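Pentalenene synthase (Streptomyces chartreusis NRRL 3882, PDB 6Q4S) probably converts (2E,6E)-farnesyl diphosphate, with the help of magnesium ions, to the bicyclic sesquiterpene alcohol 7-epi-alpha-eudesmol. Local coordinates at residues A55-H60 and N71-A76; V157-R162 and G166-D171; F77-Q82 and D92-V97; E209-L214 and M296-I301. All coordinates share one frame; numbering follows the deposited sequence.

Contact 1: residues A55-H60 and N71-A76; sequences ARTYPH and NWFSLA
Thr-57 and Phe-73 mark the nearest backbone approach, their CA atoms 10.7 Å apart, where the end of helix 50-57 faces the flank of helix 63-79; the gap is spanned by side chains alone. Tyr-58, the first residue to leave helical geometry, supplies most of the bridge from its side. Its ring carbon CG stands beside the backbone N and anti to the carbonyl carbon (chi1 -62°), which sends the phenol across to helix 63-79. There the side chain crosses that of Trp-72 at about a right angle, and Tyr-58 OH lies at the edge of the indole, 3.5 Å from Trp-72 CZ3. The hydroxyl makes its hydrogen bond with the carbonyl O of Ser-186, so this buried polar atom is satisfied although its neighbour here is an indole edge. In this all-helical terpene synthase fold the two helices are joined here by an aromatic cluster, which Trp-304 and Trp-123 extend by meeting Tyr-58 and Trp-72 respectively. Phe-73 presents its edge to two neighbours: Tyr-58 CE2 sits 3.8 Å from Phe-73 CE2, and Thr-57 OG1 is 3.6 Å from the same carbon. With Tyr-58 cut back to an alanine, a gap would probably open beside Trp-72 and Phe-73, and the Ser-186 carbonyl would lose its hydroxyl partner. Thr-57 OG1, for its part, is hydrogen-bonded to the carbonyl O of Ala-53, one turn earlier in its own helix.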
loop_
_atom_site.group_PDB
_atom_site.type_symbol
_atom_site.label_atom_id
_atom_site.label_comp_id
_atom_site.label_asym_id
_atom_site.label_seq_id
_atom_site.Cartn_x
_atom_site.Cartn_y
_atom_site.Cartn_z
ATOM N N ALA A 55 -12.599 -6.415 -22.217
ATOM C CA ALA A 55 -12.054 -6.995 -23.464
ATOM C C ALA A 55 -11.190 -6.017 -24.252
ATOM O O ALA A 55 -10.224 -6.421 -24.921
ATOM C CB ALA A 55 -13.221 -7.516 -24.332
ATOM N N ARG A 56 -11.503 -4.721 -24.176
ATOM C CA ARG A 56 -10.692 -3.644 -24.888
ATOM C C ARG A 56 -9.514 -3.137 -24.115
ATOM O O ARG A 56 -8.513 -2.722 -24.677
ATOM C CB ARG A 56 -11.631 -2.488 -25.183
ATOM C CG ARG A 56 -12.781 -2.786 -26.122
ATOM C CD ARG A 56 -13.590 -1.499 -26.345
ATOM N NE ARG A 56 -14.685 -1.703 -27.283
ATOM C CZ ARG A 56 -14.492 -1.735 -28.608
ATOM N NH1 ARG A 56 -13.284 -1.558 -29.134
ATOM N NH2 ARG A 56 -15.515 -1.922 -29.406
ATOM N N THR A 57 -9.611 -3.171 -22.773
ATOM C CA THR A 57 -8.493 -2.741 -21.943
ATOM C C THR A 57 -7.443 -3.792 -21.539
ATOM O O THR A 57 -6.264 -3.437 -21.257
ATOM C CB THR A 57 -8.976 -2.013 -20.663
ATOM O OG1 THR A 57 -9.845 -2.834 -19.889
ATOM C CG2 THR A 57 -9.750 -0.792 -21.072
ATOM N N TYR A 58 -7.841 -5.055 -21.529
ATOM C CA TYR A 58 -6.910 -6.160 -21.230
ATOM C C TYR A 58 -6.931 -7.165 -22.413
ATOM O O TYR A 58 -7.344 -8.299 -22.258
ATOM C CB TYR A 58 -7.319 -6.857 -19.929
ATOM C CG TYR A 58 -7.241 -5.897 -18.742
ATOM C CD1 TYR A 58 -6.031 -5.317 -18.403
ATOM C CD2 TYR A 58 -8.365 -5.549 -18.037
ATOM C CE1 TYR A 58 -5.946 -4.384 -17.387
ATOM C CE2 TYR A 58 -8.281 -4.613 -17.012
ATOM C CZ TYR A 58 -7.092 -4.028 -16.716
ATOM O OH TYR A 58 -6.939 -3.119 -15.674
ATOM N N PRO A 59 -6.544 -6.715 -23.602
ATOM C CA PRO A 59 -6.848 -7.578 -24.781
ATOM C C PRO A 59 -6.033 -8.861 -24.901
ATOM O O PRO A 59 -6.435 -9.739 -25.676
ATOM C CB PRO A 59 -6.550 -6.651 -25.961
ATOM C CG PRO A 59 -5.476 -5.771 -25.419
ATOM C CD PRO A 59 -5.940 -5.451 -24.018
ATOM N N HIS A 60 -4.930 -8.971 -24.158
ATOM C CA HIS A 60 -4.045 -10.140 -24.198
ATOM C C HIS A 60 -4.334 -11.194 -23.152
ATOM O O HIS A 60 -3.560 -12.098 -23.049
ATOM C CB HIS A 60 -2.596 -9.732 -24.103
ATOM C CG HIS A 60 -2.151 -8.844 -25.206
ATOM N ND1 HIS A 60 -2.034 -9.274 -26.510
ATOM C CD2 HIS A 60 -1.760 -7.544 -25.196
ATOM C CE1 HIS A 60 -1.620 -8.266 -27.259
ATOM N NE2 HIS A 60 -1.419 -7.215 -26.480
ATOM N N ASN A 71 -14.730 -9.928 -13.574
ATOM C CA ASN A 71 -15.277 -9.998 -12.258
ATOM C C ASN A 71 -14.775 -8.730 -11.418
ATOM O O ASN A 71 -15.561 -8.038 -10.753
ATOM C CB ASN A 71 -14.894 -11.336 -11.584
ATOM C CG ASN A 71 -15.529 -12.553 -12.253
ATOM O OD1 ASN A 71 -16.530 -12.458 -12.979
ATOM N ND2 ASN A 71 -15.025 -13.719 -11.875
ATOM N N TRP A 72 -13.492 -8.536 -11.421
ATOM C CA TRP A 72 -12.878 -7.357 -10.800
ATOM C C TRP A 72 -13.473 -6.023 -11.244
ATOM O O TRP A 72 -13.945 -5.252 -10.422
ATOM C CB TRP A 72 -11.449 -7.352 -11.135
ATOM C CG TRP A 72 -10.679 -6.274 -10.531
ATOM C CD1 TRP A 72 -10.759 -5.794 -9.265
ATOM C CD2 TRP A 72 -9.688 -5.545 -11.177
ATOM N NE1 TRP A 72 -9.845 -4.791 -9.071
ATOM C CE2 TRP A 72 -9.183 -4.597 -10.245
ATOM C CE3 TRP A 72 -9.183 -5.557 -12.473
ATOM C CZ2 TRP A 72 -8.128 -3.754 -10.557
ATOM C CZ3 TRP A 72 -8.190 -4.713 -12.790
ATOM C CH2 TRP A 72 -7.658 -3.811 -11.844
ATOM N N PHE A 73 -13.508 -5.810 -12.554
ATOM C CA PHE A 73 -14.201 -4.690 -13.132
ATOM C C PHE A 73 -15.564 -4.450 -12.488
ATOM O O PHE A 73 -15.905 -3.325 -12.218
ATOM C CB PHE A 73 -14.445 -4.900 -14.624
ATOM C CG PHE A 73 -13.744 -3.953 -15.512
ATOM C CD1 PHE A 73 -14.380 -2.823 -15.948
ATOM C CD2 PHE A 73 -12.488 -4.241 -16.020
ATOM C CE1 PHE A 73 -13.757 -1.953 -16.815
ATOM C CE2 PHE A 73 -11.869 -3.398 -16.944
ATOM C CZ PHE A 73 -12.488 -2.252 -17.313
ATOM N N SER A 74 -16.365 -5.491 -12.307
ATOM C CA SER A 74 -17.656 -5.307 -11.776
ATOM C C SER A 74 -17.655 -4.757 -10.327
ATOM O O SER A 74 -18.641 -4.106 -9.955
ATOM C CB SER A 74 -18.518 -6.596 -11.838
ATOM O OG SER A 74 -18.094 -7.585 -10.924
ATOM N N LEU A 75 -16.604 -5.071 -9.542
ATOM C CA LEU A 75 -16.556 -4.761 -8.095
ATOM C C LEU A 75 -16.601 -3.283 -7.890
ATOM O O LEU A 75 -17.430 -2.797 -7.145
ATOM C CB LEU A 75 -15.303 -5.334 -7.377
ATOM C CG LEU A 75 -15.375 -6.834 -7.359
ATOM C CD1 LEU A 75 -14.180 -7.484 -6.715
ATOM C CD2 LEU A 75 -16.660 -7.296 -6.730
ATOM N N ALA A 76 -15.732 -2.587 -8.579
ATOM C CA ALA A 76 -15.677 -1.165 -8.483
ATOM C C ALA A 76 -16.984 -0.493 -8.898
ATOM O O ALA A 76 -17.430 0.421 -8.245
ATOM C CB ALA A 76 -14.550 -0.661 -9.338
#

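Contact 2: residues V157-R162 and G166-D171; sequences VDLAAR and GTLGLD
Leu-168 carries its CG beside the backbone N and anti to the carbonyl carbon (chi1 -89°), a setting that swings both methyl groups toward Leu-159 although the CA-CB bond itself does not aim there. Leu-159 answers from the last turn of helix 136-161 with an unusual first torsion of -98°, away from the staggered values, and with CD1 extended toward the incoming chain. The two side chains approach at a slant. Leu-159 CD1 rests 4.0 Å from Leu-168 CD1 and 4.2 Å from Leu-168 CD2, so one methyl faces the fork of the other leucine. The second branch, Leu-159 CD2, lies 4.4 Å from Thr-167 OG1, a loose approach to a hydroxyl whose polar need is met by a hydrogen bond with the carbonyl O of Leu-164. Leu-164 also packs on Leu-159, so the connecting loop folds back over a leucine of the helix's last turn. The chain then prepares its next helix: Gly-169 occupies the N-cap position, and its backbone N is hydrogen-bonded to Glu-172 OE1. Tyr-173 and Phe-176 of that helix pack on Leu-168. Taken as a worked example, the arrangement is a surface loop connecting two successive helices of the terpene synthase fold, in which a leucine of the last turn of helix 136-161 meets one two residues ahead of helix 170-180, the helix bearing Arg-177, a likely substrate-binding residue.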
loop_
_atom_site.group_PDB
_atom_site.type_symbol
_atom_site.label_atom_id
_atom_site.label_comp_id
_atom_site.label_asym_id
_atom_site.label_seq_id
_atom_site.Cartn_x
_atom_site.Cartn_y
_atom_site.Cartn_z
ATOM N N VAL A 157 -17.445 10.502 -2.058
ATOM C CA VAL A 157 -18.636 10.147 -1.335
ATOM C C VAL A 157 -18.964 11.109 -0.172
ATOM O O VAL A 157 -20.203 11.449 0.066
ATOM C CB VAL A 157 -18.553 8.708 -0.817
ATOM C CG1 VAL A 157 -19.644 8.419 0.187
ATOM C CG2 VAL A 157 -18.635 7.672 -1.986
ATOM N N ASP A 158 -17.923 11.491 0.598
ATOM C CA ASP A 158 -18.141 12.418 1.726
ATOM C C ASP A 158 -18.472 13.814 1.192
ATOM O O ASP A 158 -19.305 14.488 1.772
ATOM C CB ASP A 158 -16.942 12.494 2.702
ATOM C CG ASP A 158 -16.768 11.239 3.554
ATOM O OD1 ASP A 158 -17.775 10.620 4.002
ATOM O OD2 ASP A 158 -15.579 10.866 3.801
ATOM N N LEU A 159 -17.808 14.243 0.125
ATOM C CA LEU A 159 -18.060 15.543 -0.516
ATOM C C LEU A 159 -19.510 15.704 -0.897
ATOM O O LEU A 159 -20.076 16.794 -0.743
ATOM C CB LEU A 159 -17.258 15.790 -1.772
ATOM C CG LEU A 159 -15.968 16.608 -1.766
ATOM C CD1 LEU A 159 -15.444 16.709 -3.192
ATOM C CD2 LEU A 159 -16.188 18.011 -1.234
ATOM N N ALA A 160 -20.101 14.621 -1.390
ATOM C CA ALA A 160 -21.480 14.626 -1.815
ATOM C C ALA A 160 -22.404 14.574 -0.638
ATOM O O ALA A 160 -23.311 15.364 -0.598
ATOM C CB ALA A 160 -21.752 13.476 -2.766
ATOM N N ALA A 161 -22.208 13.644 0.296
ATOM C CA ALA A 161 -23.017 13.563 1.498
ATOM C C ALA A 161 -22.982 14.881 2.328
ATOM O O ALA A 161 -23.928 15.205 2.986
ATOM C CB ALA A 161 -22.615 12.399 2.360
ATOM N N ARG A 162 -21.911 15.651 2.256
ATOM C CA ARG A 162 -21.810 16.915 3.013
ATOM C C ARG A 162 -22.401 18.153 2.325
ATOM O O ARG A 162 -22.377 19.247 2.906
ATOM C CB ARG A 162 -20.344 17.197 3.355
ATOM C CG ARG A 162 -19.858 16.246 4.437
ATOM C CD ARG A 162 -18.338 16.313 4.531
ATOM N NE ARG A 162 -17.897 15.318 5.509
ATOM C CZ ARG A 162 -16.632 15.166 5.895
ATOM N NH1 ARG A 162 -15.695 15.962 5.434
ATOM N NH2 ARG A 162 -16.330 14.239 6.811
ATOM N N GLY A 166 -19.768 20.829 -6.297
ATOM C CA GLY A 166 -19.731 22.132 -6.859
ATOM C C GLY A 166 -18.789 23.045 -6.145
ATOM O O GLY A 166 -18.678 24.169 -6.568
ATOM N N THR A 167 -18.063 22.618 -5.104
ATOM C CA THR A 167 -17.143 23.576 -4.500
ATOM C C THR A 167 -15.716 23.555 -5.016
ATOM O O THR A 167 -14.919 24.503 -4.738
ATOM C CB THR A 167 -17.137 23.453 -3.001
ATOM O OG1 THR A 167 -16.860 22.101 -2.647
ATOM C CG2 THR A 167 -18.516 23.890 -2.441
ATOM N N LEU A 168 -15.349 22.534 -5.790
ATOM C CA LEU A 168 -13.971 22.484 -6.239
ATOM C C LEU A 168 -13.789 23.437 -7.382
ATOM O O LEU A 168 -14.566 23.391 -8.332
ATOM C CB LEU A 168 -13.619 21.033 -6.662
ATOM C CG LEU A 168 -13.085 20.055 -5.623
ATOM C CD1 LEU A 168 -13.703 20.163 -4.263
ATOM C CD2 LEU A 168 -13.143 18.620 -6.070
ATOM N N GLY A 169 -12.723 24.225 -7.336
ATOM C CA GLY A 169 -12.236 25.026 -8.446
ATOM C C GLY A 169 -11.457 24.156 -9.423
ATOM O O GLY A 169 -11.262 22.973 -9.193
ATOM N N LEU A 170 -10.985 24.763 -10.492
ATOM C CA LEU A 170 -10.408 24.031 -11.574
ATOM C C LEU A 170 -9.147 23.227 -11.172
ATOM O O LEU A 170 -9.052 22.033 -11.501
ATOM C CB LEU A 170 -10.101 24.930 -12.771
ATOM C CG LEU A 170 -9.425 24.168 -13.897
ATOM C CD1 LEU A 170 -10.399 23.168 -14.491
ATOM C CD2 LEU A 170 -8.794 25.068 -14.972
ATOM N N ASP A 171 -8.168 23.875 -10.550
ATOM C CA ASP A 171 -6.879 23.183 -10.240
ATOM C C ASP A 171 -7.048 22.032 -9.228
ATOM O O ASP A 171 -6.443 20.930 -9.428
ATOM C CB ASP A 171 -5.811 24.156 -9.731
ATOM C CG ASP A 171 -5.252 25.063 -10.833
ATOM O OD1 ASP A 171 -5.883 25.223 -11.894
ATOM O OD2 ASP A 171 -4.150 25.585 -10.637
#

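Contact 3: residues F77-Q82 and D92-V97; sequences FLFDDQ and DRIAEV
The Phe-79 ring receives the carbonyl O of Ile-94 at its edge, in the ring plane and 3.8 Å from Phe-79 CZ, while Val-97 CG1 comes in obliquely, 3.7 Å from Phe-79 CE1. The ring of His-153 also meets it, with planes inclined at about 45°. A trans first torsion (chi1 178°) carries the phenylalanine ring across from helix 63-79 to helix 90-103. Ile-94 adds its CG2 branch, 4.0 Å from Phe-79 CZ. The side chains of Phe-79 and Val-97 slide past each other in opposite directions. Replacing Phe-79 with an alanine would probably strip Val-97 and the CG2 methyl of Ile-94 of their aromatic cover and open a gap between the two helices. Within helix 90-103, Arg-93 NH1 meets Glu-96 OE1 at 3.0 Å in a salt bridge whose hydrogen bond is weak, the carboxylate oxygen lying in the plane at the guanidinium edge. Directly after Phe-79 comes the aspartate-rich DDXXD motif, in which Asp-80 is a likely magnesium ligand. The chemistry thus changes abruptly along the chain: an apolar ring with a carbonyl O at its edge is buried immediately before, in sequence, the carboxylates that probably serve the metal site.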
loop_
_atom_site.group_PDB
_atom_site.type_symbol
_atom_site.label_atom_id
_atom_site.label_comp_id
_atom_site.label_asym_id
_atom_site.label_seq_id
_atom_site.Cartn_x
_atom_site.Cartn_y
_atom_site.Cartn_z
ATOM N N PHE A 77 -17.557 -0.891 -10.021
ATOM C CA PHE A 77 -18.760 -0.260 -10.526
ATOM C C PHE A 77 -20.014 -0.614 -9.743
ATOM O O PHE A 77 -20.952 0.162 -9.691
ATOM C CB PHE A 77 -18.990 -0.618 -11.991
ATOM C CG PHE A 77 -18.072 0.095 -12.948
ATOM C CD1 PHE A 77 -16.734 -0.335 -13.143
ATOM C CD2 PHE A 77 -18.540 1.186 -13.687
ATOM C CE1 PHE A 77 -15.891 0.333 -14.027
ATOM C CE2 PHE A 77 -17.687 1.861 -14.587
ATOM C CZ PHE A 77 -16.370 1.421 -14.767
ATOM N N LEU A 78 -20.050 -1.800 -9.162
ATOM C CA LEU A 78 -21.174 -2.177 -8.339
ATOM C C LEU A 78 -21.046 -1.602 -6.944
ATOM O O LEU A 78 -22.028 -1.533 -6.235
ATOM C CB LEU A 78 -21.319 -3.672 -8.248
ATOM C CG LEU A 78 -22.010 -4.233 -9.508
ATOM C CD1 LEU A 78 -21.907 -5.736 -9.582
ATOM C CD2 LEU A 78 -23.458 -3.739 -9.602
ATOM N N PHE A 79 -19.841 -1.243 -6.556
ATOM C CA PHE A 79 -19.558 -0.828 -5.178
ATOM C C PHE A 79 -20.601 0.150 -4.589
ATOM O O PHE A 79 -21.350 -0.307 -3.683
ATOM C CB PHE A 79 -18.101 -0.387 -5.052
ATOM C CG PHE A 79 -17.706 0.099 -3.692
ATOM C CD1 PHE A 79 -18.249 -0.400 -2.568
ATOM C CD2 PHE A 79 -16.698 1.019 -3.582
ATOM C CE1 PHE A 79 -17.846 0.065 -1.322
ATOM C CE2 PHE A 79 -16.292 1.491 -2.342
ATOM C CZ PHE A 79 -16.898 1.017 -1.209
ATOM N N ASP A 80 -20.756 1.398 -5.082
ATOM C CA ASP A 80 -21.935 2.280 -4.578
ATOM C C ASP A 80 -23.292 1.569 -4.366
ATOM O O ASP A 80 -23.959 1.716 -3.326
ATOM C CB ASP A 80 -22.208 3.545 -5.422
ATOM C CG ASP A 80 -21.580 3.492 -6.791
ATOM O OD1 ASP A 80 -22.009 2.627 -7.609
ATOM O OD2 ASP A 80 -20.629 4.294 -7.015
ATOM N N ASP A 81 -23.645 0.740 -5.339
ATOM C CA ASP A 81 -24.959 0.075 -5.387
ATOM C C ASP A 81 -25.115 -1.096 -4.376
ATOM O O ASP A 81 -26.159 -1.719 -4.315
ATOM C CB ASP A 81 -25.300 -0.340 -6.856
ATOM C CG ASP A 81 -25.139 0.847 -7.875
ATOM O OD1 ASP A 81 -24.905 1.997 -7.446
ATOM O OD2 ASP A 81 -25.223 0.638 -9.098
ATOM N N GLN A 82 -24.116 -1.371 -3.547
ATOM C CA GLN A 82 -24.249 -2.427 -2.538
ATOM C C GLN A 82 -25.001 -1.976 -1.277
ATOM O O GLN A 82 -25.380 -2.827 -0.468
ATOM C CB GLN A 82 -22.858 -2.969 -2.171
ATOM C CG GLN A 82 -22.139 -3.629 -3.344
ATOM C CD GLN A 82 -22.864 -4.898 -3.815
ATOM O OE1 GLN A 82 -22.865 -5.878 -3.119
ATOM N NE2 GLN A 82 -23.475 -4.855 -4.977
ATOM N N ASP A 92 -20.483 6.624 5.991
ATOM C CA ASP A 92 -19.717 5.833 6.970
ATOM C C ASP A 92 -19.658 4.330 6.649
ATOM O O ASP A 92 -18.619 3.703 6.824
ATOM C CB ASP A 92 -20.254 5.957 8.404
ATOM C CG ASP A 92 -20.064 7.338 9.023
ATOM O OD1 ASP A 92 -19.323 8.216 8.493
ATOM O OD2 ASP A 92 -20.674 7.532 10.101
ATOM N N ARG A 93 -20.760 3.745 6.217
ATOM C CA ARG A 93 -20.725 2.354 5.796
ATOM C C ARG A 93 -19.832 2.176 4.550
ATOM O O ARG A 93 -19.070 1.247 4.512
ATOM C CB ARG A 93 -22.131 1.801 5.564
ATOM C CG ARG A 93 -22.164 0.316 5.229
ATOM C CD ARG A 93 -21.452 -0.572 6.246
ATOM N NE ARG A 93 -21.603 -1.975 5.898
ATOM C CZ ARG A 93 -21.163 -2.988 6.629
ATOM N NH1 ARG A 93 -20.491 -2.761 7.747
ATOM N NH2 ARG A 93 -21.370 -4.246 6.226
ATOM N N ILE A 94 -19.900 3.072 3.590
ATOM C CA ILE A 94 -19.025 3.041 2.414
ATOM C C ILE A 94 -17.519 3.083 2.818
ATOM O O ILE A 94 -16.741 2.250 2.367
ATOM C CB ILE A 94 -19.437 4.113 1.416
ATOM C CG1 ILE A 94 -20.747 3.661 0.704
ATOM C CG2 ILE A 94 -18.354 4.426 0.363
ATOM C CD1 ILE A 94 -21.357 4.778 -0.108
ATOM N N ALA A 95 -17.149 3.981 3.733
ATOM C CA ALA A 95 -15.776 4.087 4.171
ATOM C C ALA A 95 -15.329 2.848 4.795
ATOM O O ALA A 95 -14.179 2.454 4.611
ATOM C CB ALA A 95 -15.583 5.240 5.175
ATOM N N GLU A 96 -16.200 2.257 5.616
ATOM C CA GLU A 96 -15.932 1.008 6.265
ATOM C C GLU A 96 -15.641 -0.159 5.283
ATOM O O GLU A 96 -14.681 -0.938 5.469
ATOM C CB GLU A 96 -17.052 0.659 7.263
ATOM C CG GLU A 96 -16.880 -0.645 7.989
ATOM C CD GLU A 96 -17.941 -0.985 9.080
ATOM O OE1 GLU A 96 -19.115 -0.471 9.061
ATOM O OE2 GLU A 96 -17.562 -1.825 9.951
ATOM N N VAL A 97 -16.460 -0.253 4.233
ATOM C CA VAL A 97 -16.304 -1.312 3.271
ATOM C C VAL A 97 -15.104 -1.047 2.385
ATOM O O VAL A 97 -14.335 -1.974 2.147
ATOM C CB VAL A 97 -17.614 -1.504 2.442
ATOM C CG1 VAL A 97 -17.362 -2.496 1.317
ATOM C CG2 VAL A 97 -18.713 -1.984 3.391
#

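Contact 4: residues E209-L214 and M296-I301; sequences ERMRDL and MGVEAI
Helix-to-helix packing within the all-alpha terpene synthase fold brings Met-211 of helix 206-228 against Val-298 and Ile-301 of helix 288-313. The contact is wholly apolar, buried, and distant from the likely metal and substrate sites. Met-211 acts through both ends of its side chain. Its CG stands beside the backbone N (chi1 -74°), and a bend at the last torsion (chi3 69°) turns the terminal methyl toward the valine. Met-211 CE consequently lies 4.0 Å from Val-298 CG1 and 4.1 Å from Val-298 CG2, facing both branches almost equally as the side chains meet at a slant. Nearer the backbone, Met-211 CB is approached by the tip of Ile-301, with CD1 at 4.4 Å, a looser fit. Val-298 and Ile-301 are three residues apart, so they present adjacent positions on one side of their helix; the methyl CE serves Val-298 and the CB end serves Ile-301. The example shows how a single methionine can serve two branched neighbours without any polar bond across the interface. Tyr-270 and Leu-273 of helix 252-284 also pack on Met-211. Arg-212, the next residue, turns instead to helix 183-194, where its NH2 forms a salt bridge with Asp-188 OD1. Ile-187 of that helix touches Ile-301, so helices 183-194 and 252-284 both join the packing around this pair.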
loop_
_atom_site.group_PDB
_atom_site.type_symbol
_atom_site.label_atom_id
_atom_site.label_comp_id
_atom_site.label_asym_id
_atom_site.label_seq_id
_atom_site.Cartn_x
_atom_site.Cartn_y
_atom_site.Cartn_z
ATOM N N GLU A 209 6.417 7.735 -14.589
ATOM C CA GLU A 209 5.512 8.203 -13.542
ATOM C C GLU A 209 4.602 9.276 -14.098
ATOM O O GLU A 209 3.402 9.275 -13.841
ATOM C CB GLU A 209 6.213 8.814 -12.333
ATOM C CG GLU A 209 6.927 7.780 -11.511
ATOM C CD GLU A 209 7.278 8.244 -10.118
ATOM O OE1 GLU A 209 7.148 9.459 -9.781
ATOM O OE2 GLU A 209 7.703 7.350 -9.355
ATOM N N ARG A 210 5.191 10.194 -14.862
ATOM C CA ARG A 210 4.382 11.207 -15.533
ATOM C C ARG A 210 3.414 10.661 -16.584
ATOM O O ARG A 210 2.296 11.144 -16.732
ATOM C CB ARG A 210 5.357 12.270 -16.107
ATOM C CG ARG A 210 4.710 13.422 -16.787
ATOM C CD ARG A 210 3.982 14.282 -15.819
ATOM N NE ARG A 210 3.496 15.479 -16.494
ATOM C CZ ARG A 210 2.567 16.291 -15.994
ATOM N NH1 ARG A 210 1.977 16.079 -14.803
ATOM N NH2 ARG A 210 2.200 17.323 -16.704
ATOM N N MET A 211 3.825 9.654 -17.352
ATOM C CA MET A 211 2.937 9.043 -18.311
ATOM C C MET A 211 1.658 8.461 -17.697
ATOM O O MET A 211 0.594 8.604 -18.261
ATOM C CB MET A 211 3.649 7.963 -19.117
ATOM C CG MET A 211 4.591 8.564 -20.141
ATOM S SD MET A 211 5.660 7.354 -20.956
ATOM C CE MET A 211 4.584 6.366 -21.977
ATOM N N ARG A 212 1.794 7.811 -16.542
ATOM C CA ARG A 212 0.669 7.254 -15.821
ATOM C C ARG A 212 -0.276 8.364 -15.344
ATOM O O ARG A 212 -1.503 8.242 -15.456
ATOM C CB ARG A 212 1.185 6.414 -14.629
ATOM C CG ARG A 212 1.905 5.134 -15.061
ATOM C CD ARG A 212 2.827 4.517 -14.003
ATOM N NE ARG A 212 2.160 4.084 -12.767
ATOM C CZ ARG A 212 1.549 2.911 -12.560
ATOM N NH1 ARG A 212 1.464 2.002 -13.511
ATOM N NH2 ARG A 212 1.035 2.634 -11.355
ATOM N N ASP A 213 0.302 9.428 -14.809
ATOM C CA ASP A 213 -0.488 10.593 -14.405
ATOM C C ASP A 213 -1.229 11.234 -15.567
ATOM O O ASP A 213 -2.434 11.511 -15.436
ATOM C CB ASP A 213 0.371 11.640 -13.766
ATOM C CG ASP A 213 0.794 11.293 -12.361
ATOM O OD1 ASP A 213 0.179 10.446 -11.642
ATOM O OD2 ASP A 213 1.735 11.972 -11.938
ATOM N N LEU A 214 -0.567 11.419 -16.699
ATOM C CA LEU A 214 -1.296 11.967 -17.896
ATOM C C LEU A 214 -2.347 11.039 -18.478
ATOM O O LEU A 214 -3.402 11.476 -18.930
ATOM C CB LEU A 214 -0.315 12.343 -18.988
ATOM C CG LEU A 214 0.657 13.457 -18.625
ATOM C CD1 LEU A 214 1.828 13.467 -19.563
ATOM C CD2 LEU A 214 -0.003 14.853 -18.645
ATOM N N MET A 296 5.932 -3.284 -23.551
ATOM C CA MET A 296 4.632 -3.864 -23.198
ATOM C C MET A 296 3.856 -3.027 -22.120
ATOM O O MET A 296 2.612 -2.980 -22.139
ATOM C CB MET A 296 4.789 -5.330 -22.714
ATOM C CG MET A 296 5.054 -6.339 -23.851
ATOM S SD MET A 296 5.080 -8.105 -23.340
ATOM C CE MET A 296 6.596 -8.069 -22.363
ATOM N N GLY A 297 4.618 -2.479 -21.194
ATOM C CA GLY A 297 4.110 -1.512 -20.186
ATOM C C GLY A 297 3.414 -0.317 -20.804
ATOM O O GLY A 297 2.285 0.052 -20.426
ATOM N N VAL A 298 4.067 0.256 -21.804
ATOM C CA VAL A 298 3.504 1.389 -22.531
ATOM C C VAL A 298 2.258 0.951 -23.273
ATOM O O VAL A 298 1.241 1.647 -23.273
ATOM C CB VAL A 298 4.573 2.014 -23.473
ATOM C CG1 VAL A 298 3.968 3.123 -24.321
ATOM C CG2 VAL A 298 5.751 2.490 -22.670
ATOM N N GLU A 299 2.264 -0.246 -23.847
ATOM C CA GLU A 299 1.062 -0.720 -24.507
ATOM C C GLU A 299 -0.141 -0.899 -23.587
ATOM O O GLU A 299 -1.270 -0.675 -24.037
ATOM C CB GLU A 299 1.316 -1.988 -25.346
ATOM C CG GLU A 299 2.306 -1.774 -26.481
ATOM C CD GLU A 299 2.624 -3.066 -27.268
ATOM O OE1 GLU A 299 1.875 -4.121 -27.263
ATOM O OE2 GLU A 299 3.674 -3.008 -27.907
ATOM N N ALA A 300 0.087 -1.323 -22.335
ATOM C CA ALA A 300 -0.976 -1.428 -21.362
ATOM C C ALA A 300 -1.639 -0.013 -21.146
ATOM O O ALA A 300 -2.829 0.071 -21.031
ATOM C CB ALA A 300 -0.441 -1.976 -20.005
ATOM N N ILE A 301 -0.843 1.038 -21.158
ATOM C CA ILE A 301 -1.375 2.395 -21.033
ATOM C C ILE A 301 -2.233 2.699 -22.269
ATOM O O ILE A 301 -3.378 3.097 -22.130
ATOM C CB ILE A 301 -0.298 3.461 -20.834
ATOM C CG1 ILE A 301 0.532 3.178 -19.583
ATOM C CG2 ILE A 301 -1.023 4.823 -20.703
ATOM C CD1 ILE A 301 1.736 4.056 -19.449
#

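In the fold
Contacts 1 and 3 use adjoining parts of helix 63-79, and their centres are 20 Å apart; the chain passes from the aromatic bridge of contact 1 into the aspartate-rich motif that begins within contact 3. Contact 3 touches contact 2 through Ile-94 CG2 and Val-157 CG2, 4.0 Å apart, so helix 136-161 packs on helix 90-103 between the two contacts. Leu-168 of contact 2 lies about 8 Å, side chain to side chain, from Arg-177. Contact 4 lies on the other side of the chain's centre from contact 3, 29 Å between centres, but its nearest atoms come within about 5 Å of contact 1. The Phe-73 side chain of contact 1 is itself about 9 Å from that of Asn-223, a likely magnesium ligand.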